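WZI (Escherichia coli, PDB 2YNK) probably acts as an outer-membrane lectin, a carbohydrate-binding beta-barrel that helps assemble the group 1 capsule on the cell surface. Local coordinates at residues L10-V22 against E313-W325. Sequence-based numbering, arbitrary orientation.
Sequences LRNDLAWLSDRGV and EGHHGWGKDAVNW. With D12 (dodecane), chain F.
W16, on helix 10-19, and R20, just past its end, both hydrogen-bond to backbone carbonyls of strand 313-317. With CG anti to the backbone N (chi1 -170°), W16 slips its indole edge over the strand, and NE1 reaches H316 O at 3.0 Å. This N-H comes in from above the carbonyl plane, and the same oxygen also accepts V323 N from the neighbouring strand. R20 bends at chi3 and brings NH1 to H315 O (3.3 Å); its NE is salt-bridged to E51 of helix 49-65.

A322 CB packs against NE1 and CE2 of the indole, and R20 CD lies over a face, toward the rim.

H315 tucks its ring face under the backbone of A15 and W16. In the ring plane, NE2 donates to E313 OE1 (2.6 Å) and ND1 to N324 OD1. D19 OD2 sits 3.0 Å from E313 OE1; K276 bridges both carboxylates, probably easing their repulsion, and S288 also binds D19 OD2.

In the turn, W318 and D321 lie beside a dodecane. Crossing strand 313-317 at 85°, the helix, consistent with an N-terminal plug inside an outer-membrane beta-barrel, lies against the inward-facing side chains of a beta-hairpin of the closed antiparallel barrel.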
loop_
_atom_site.group_PDB
_atom_site.type_symbol
_atom_site.label_atom_id
_atom_site.label_comp_id
_atom_site.label_asym_id
_atom_site.label_seq_id
_atom_site.Cartn_x
_atom_site.Cartn_y
_atom_site.Cartn_z
ATOM N N LEU A 10 -5.216 10.510 -1.955
ATOM C CA LEU A 10 -5.060 10.445 -3.415
ATOM C C LEU A 10 -5.686 9.180 -3.996
ATOM O O LEU A 10 -6.454 9.240 -4.968
ATOM C CB LEU A 10 -3.578 10.493 -3.816
ATOM C CG LEU A 10 -3.309 10.633 -5.321
ATOM C CD1 LEU A 10 -3.820 11.987 -5.806
ATOM C CD2 LEU A 10 -1.831 10.468 -5.656
ATOM N N ARG A 11 -5.334 8.044 -3.395
ATOM C CA ARG A 11 -5.775 6.743 -3.873
ATOM C C ARG A 11 -7.284 6.642 -3.900
ATOM O O ARG A 11 -7.837 6.130 -4.856
ATOM C CB ARG A 11 -5.209 5.597 -3.007
ATOM C CG ARG A 11 -5.854 4.262 -3.347
ATOM C CD ARG A 11 -5.107 3.032 -2.882
ATOM N NE ARG A 11 -5.819 1.863 -3.395
ATOM C CZ ARG A 11 -5.873 0.663 -2.826
ATOM N NH1 ARG A 11 -5.231 0.407 -1.695
ATOM N NH2 ARG A 11 -6.589 -0.297 -3.405
ATOM N N ASN A 12 -7.946 7.095 -2.843
ATOM C CA ASN A 12 -9.400 6.984 -2.763
ATOM C C ASN A 12 -10.084 7.892 -3.819
ATOM O O ASN A 12 -11.075 7.505 -4.440
ATOM C CB ASN A 12 -9.894 7.304 -1.347
ATOM C CG ASN A 12 -9.362 6.327 -0.298
ATOM O OD1 ASN A 12 -8.698 6.732 0.657
ATOM N ND2 ASN A 12 -9.644 5.039 -0.474
ATOM N N ASP A 13 -9.524 9.084 -4.022
ATOM C CA ASP A 13 -9.984 10.003 -5.048
ATOM C C ASP A 13 -9.781 9.433 -6.469
ATOM O O ASP A 13 -10.683 9.507 -7.305
ATOM C CB ASP A 13 -9.299 11.373 -4.884
ATOM C CG ASP A 13 -9.976 12.251 -3.826
ATOM O OD1 ASP A 13 -10.758 11.716 -3.018
ATOM O OD2 ASP A 13 -9.742 13.480 -3.798
ATOM N N LEU A 14 -8.614 8.856 -6.736
ATOM C CA LEU A 14 -8.370 8.209 -8.025
ATOM C C LEU A 14 -9.291 7.009 -8.211
ATOM O O LEU A 14 -9.840 6.809 -9.294
ATOM C CB LEU A 14 -6.912 7.746 -8.150
ATOM C CG LEU A 14 -5.825 8.808 -8.328
ATOM C CD1 LEU A 14 -4.479 8.131 -8.539
ATOM C CD2 LEU A 14 -6.151 9.729 -9.493
ATOM N N ALA A 15 -9.453 6.211 -7.157
ATOM C CA ALA A 15 -10.271 4.997 -7.225
ATOM C C ALA A 15 -11.740 5.332 -7.475
ATOM O O ALA A 15 -12.455 4.589 -8.148
ATOM C CB ALA A 15 -10.123 4.181 -5.945
ATOM N N TRP A 16 -12.178 6.450 -6.914
ATOM C CA TRP A 16 -13.531 6.943 -7.113
ATOM C C TRP A 16 -13.722 7.257 -8.578
ATOM O O TRP A 16 -14.651 6.768 -9.215
ATOM C CB TRP A 16 -13.744 8.179 -6.236
ATOM C CG TRP A 16 -15.162 8.697 -6.126
ATOM C CD1 TRP A 16 -16.100 8.397 -5.147
ATOM C CD2 TRP A 16 -15.825 9.677 -6.997
ATOM N NE1 TRP A 16 -17.270 9.084 -5.366
ATOM C CE2 TRP A 16 -17.166 9.874 -6.450
ATOM C CE3 TRP A 16 -15.455 10.379 -8.132
ATOM C CZ2 TRP A 16 -18.082 10.736 -7.040
ATOM C CZ3 TRP A 16 -16.383 11.252 -8.715
ATOM C CH2 TRP A 16 -17.665 11.421 -8.182
ATOM N N LEU A 17 -12.808 8.046 -9.130
ATOM C CA LEU A 17 -12.878 8.456 -10.525
ATOM C C LEU A 17 -12.791 7.261 -11.483
ATOM O O LEU A 17 -13.483 7.223 -12.508
ATOM C CB LEU A 17 -11.766 9.471 -10.825
ATOM C CG LEU A 17 -11.952 10.837 -10.156
ATOM C CD1 LEU A 17 -10.618 11.534 -9.965
ATOM C CD2 LEU A 17 -12.908 11.706 -10.969
ATOM N N SER A 18 -11.952 6.287 -11.138
ATOM C CA SER A 18 -11.692 5.144 -12.016
ATOM C C SER A 18 -12.883 4.202 -12.083
ATOM O O SER A 18 -13.260 3.750 -13.158
ATOM C CB SER A 18 -10.438 4.385 -11.558
ATOM O OG SER A 18 -10.383 3.073 -12.099
ATOM N N ASP A 19 -13.477 3.916 -10.932
ATOM C CA ASP A 19 -14.572 2.953 -10.861
ATOM C C ASP A 19 -15.876 3.520 -11.406
ATOM O O ASP A 19 -16.778 2.774 -11.748
ATOM C CB ASP A 19 -14.767 2.477 -9.420
ATOM C CG ASP A 19 -13.670 1.531 -8.961
ATOM O OD1 ASP A 19 -12.582 1.503 -9.581
ATOM O OD2 ASP A 19 -13.901 0.805 -7.975
ATOM N N ARG A 20 -15.967 4.843 -11.473
ATOM C CA ARG A 20 -17.093 5.518 -12.095
ATOM C C ARG A 20 -16.859 5.749 -13.579
ATOM O O ARG A 20 -17.681 6.370 -14.228
ATOM C CB ARG A 20 -17.338 6.872 -11.429
ATOM C CG ARG A 20 -17.815 6.783 -9.989
ATOM C CD ARG A 20 -18.046 8.166 -9.405
ATOM N NE ARG A 20 -19.147 8.856 -10.074
ATOM C CZ ARG A 20 -20.439 8.640 -9.843
ATOM N NH1 ARG A 20 -20.827 7.743 -8.946
ATOM N NH2 ARG A 20 -21.356 9.328 -10.521
ATOM N N GLY A 21 -15.732 5.283 -14.113
ATOM C CA GLY A 21 -15.440 5.422 -15.536
ATOM C C GLY A 21 -15.015 6.806 -16.012
ATOM O O GLY A 21 -14.829 7.011 -17.207
ATOM N N VAL A 22 -14.848 7.756 -15.099
ATOM C CA VAL A 22 -14.400 9.097 -15.462
ATOM C C VAL A 22 -12.941 9.130 -15.907
ATOM O O VAL A 22 -12.553 10.014 -16.661
ATOM C CB VAL A 22 -14.545 10.064 -14.286
ATOM C CG1 VAL A 22 -14.051 11.451 -14.672
ATOM C CG2 VAL A 22 -15.988 10.095 -13.803
ATOM N N GLU A 313 -16.090 -2.993 -3.635
ATOM C CA GLU A 313 -16.022 -1.548 -3.383
ATOM C C GLU A 313 -17.045 -0.790 -4.216
ATOM O O GLU A 313 -17.406 -1.217 -5.314
ATOM C CB GLU A 313 -14.618 -1.000 -3.663
ATOM C CG GLU A 313 -14.027 -1.422 -5.001
ATOM C CD GLU A 313 -12.697 -0.754 -5.313
ATOM O OE1 GLU A 313 -12.624 0.495 -5.261
ATOM O OE2 GLU A 313 -11.724 -1.482 -5.620
ATOM N N GLY A 314 -17.510 0.334 -3.671
ATOM C CA GLY A 314 -18.423 1.229 -4.365
ATOM C C GLY A 314 -18.022 2.679 -4.184
ATOM O O GLY A 314 -17.326 3.030 -3.228
ATOM N N HIS A 315 -18.472 3.521 -5.112
ATOM C CA HIS A 315 -18.075 4.923 -5.163
ATOM C C HIS A 315 -19.222 5.735 -5.706
ATOM O O HIS A 315 -19.663 5.516 -6.824
ATOM C CB HIS A 315 -16.852 5.073 -6.056
ATOM C CG HIS A 315 -15.681 4.216 -5.638
ATOM N ND1 HIS A 315 -14.786 4.613 -4.723
ATOM C CD2 HIS A 315 -15.283 2.949 -6.049
ATOM C CE1 HIS A 315 -13.858 3.656 -4.557
ATOM N NE2 HIS A 315 -14.163 2.638 -5.367
ATOM N N HIS A 316 -19.723 6.679 -4.920
ATOM C CA HIS A 316 -20.978 7.336 -5.220
ATOM C C HIS A 316 -20.854 8.819 -5.044
ATOM O O HIS A 316 -20.037 9.287 -4.259
ATOM C CB HIS A 316 -22.071 6.805 -4.301
ATOM C CG HIS A 316 -22.192 5.298 -4.291
ATOM N ND1 HIS A 316 -22.740 4.607 -5.304
ATOM C CD2 HIS A 316 -21.823 4.356 -3.332
ATOM C CE1 HIS A 316 -22.721 3.291 -5.017
ATOM N NE2 HIS A 316 -22.161 3.141 -3.810
ATOM N N GLY A 317 -21.659 9.572 -5.796
ATOM C CA GLY A 317 -21.793 11.019 -5.600
ATOM C C GLY A 317 -23.078 11.290 -4.845
ATOM O O GLY A 317 -24.043 10.541 -4.991
ATOM N N TRP A 318 -23.097 12.330 -4.013
ATOM C CA TRP A 318 -24.308 12.696 -3.290
ATOM C C TRP A 318 -24.845 13.967 -3.904
ATOM O O TRP A 318 -25.410 13.923 -5.004
ATOM C CB TRP A 318 -24.029 12.799 -1.800
ATOM C CG TRP A 318 -25.264 12.642 -0.945
ATOM C CD1 TRP A 318 -26.528 13.181 -1.165
ATOM C CD2 TRP A 318 -25.386 11.894 0.317
ATOM N NE1 TRP A 318 -27.393 12.825 -0.163
ATOM C CE2 TRP A 318 -26.773 12.056 0.757
ATOM C CE3 TRP A 318 -24.516 11.136 1.095
ATOM C CZ2 TRP A 318 -27.246 11.476 1.923
ATOM C CZ3 TRP A 318 -25.004 10.555 2.270
ATOM C CH2 TRP A 318 -26.336 10.724 2.673
ATOM N N GLY A 319 -24.701 15.111 -3.242
ATOM C CA GLY A 319 -24.917 16.381 -3.919
ATOM C C GLY A 319 -23.697 16.581 -4.785
ATOM O O GLY A 319 -23.560 15.955 -5.834
ATOM N N LYS A 320 -22.793 17.436 -4.322
ATOM C CA LYS A 320 -21.461 17.544 -4.902
ATOM C C LYS A 320 -20.445 16.707 -4.111
ATOM O O LYS A 320 -19.284 16.596 -4.512
ATOM C CB LYS A 320 -21.028 19.005 -4.939
ATOM C CG LYS A 320 -21.832 19.862 -5.904
ATOM C CD LYS A 320 -21.259 21.271 -5.979
ATOM C CE LYS A 320 -21.489 21.927 -7.332
ATOM N NZ LYS A 320 -20.755 23.221 -7.432
ATOM N N ASP A 321 -20.885 16.113 -3.000
ATOM C CA ASP A 321 -20.012 15.291 -2.160
ATOM C C ASP A 321 -19.759 13.940 -2.819
ATOM O O ASP A 321 -20.394 13.600 -3.826
ATOM C CB ASP A 321 -20.629 15.062 -0.773
ATOM C CG ASP A 321 -20.791 16.345 0.032
ATOM O OD1 ASP A 321 -20.181 17.380 -0.333
ATOM O OD2 ASP A 321 -21.530 16.307 1.045
ATOM N N ALA A 322 -18.831 13.179 -2.240
ATOM C CA ALA A 322 -18.467 11.859 -2.743
ATOM C C ALA A 322 -18.436 10.836 -1.604
ATOM O O ALA A 322 -18.034 11.157 -0.480
ATOM C CB ALA A 322 -17.117 11.923 -3.431
ATOM N N VAL A 323 -18.867 9.609 -1.900
ATOM C CA VAL A 323 -18.915 8.552 -0.907
ATOM C C VAL A 323 -18.138 7.343 -1.392
ATOM O O VAL A 323 -18.384 6.851 -2.489
ATOM C CB VAL A 323 -20.360 8.156 -0.567
ATOM C CG1 VAL A 323 -20.386 6.939 0.348
ATOM C CG2 VAL A 323 -21.065 9.318 0.104
ATOM N N ASN A 324 -17.194 6.888 -0.554
ATOM C CA ASN A 324 -16.338 5.720 -0.820
ATOM C C ASN A 324 -16.629 4.636 0.192
ATOM O O ASN A 324 -16.702 4.921 1.383
ATOM C CB ASN A 324 -14.870 6.082 -0.645
ATOM C CG ASN A 324 -14.284 6.786 -1.834
ATOM O OD1 ASN A 324 -14.037 6.172 -2.863
ATOM N ND2 ASN A 324 -14.002 8.073 -1.679
ATOM N N TRP A 325 -16.767 3.396 -0.254
ATOM C CA TRP A 325 -16.902 2.291 0.682
ATOM C C TRP A 325 -16.308 1.027 0.155
ATOM O O TRP A 325 -16.265 0.810 -1.057
ATOM C CB TRP A 325 -18.362 2.069 1.057
ATOM C CG TRP A 325 -19.200 1.529 -0.074
ATOM C CD1 TRP A 325 -19.967 2.250 -0.986
ATOM C CD2 TRP A 325 -19.382 0.124 -0.457
ATOM N NE1 TRP A 325 -20.587 1.412 -1.873
ATOM C CE2 TRP A 325 -20.279 0.130 -1.618
ATOM C CE3 TRP A 325 -18.908 -1.086 0.022
ATOM C CZ2 TRP A 325 -20.668 -1.039 -2.249
ATOM C CZ3 TRP A 325 -19.310 -2.260 -0.625
ATOM C CH2 TRP A 325 -20.170 -2.233 -1.731
HETATM C C1 D12 F . -24.937 15.800 1.435
HETATM C C2 D12 F . -24.971 14.724 2.507
HETATM C C3 D12 F . -24.325 15.192 3.816
HETATM C C4 D12 F . -24.629 14.251 4.988
HETATM C C5 D12 F . -23.367 13.737 5.693
HETATM C C6 D12 F . -23.639 13.198 7.104
HETATM C C7 D12 F . -23.021 11.819 7.384
HETATM C C8 D12 F . -21.575 11.879 7.889
HETATM C C9 D12 F . -21.406 11.197 9.250
HETATM C C10 D12 F . -19.939 11.183 9.687
HETATM C C11 D12 F . -19.721 10.410 10.991
HETATM C C12 D12 F . -18.249 10.174 11.262
#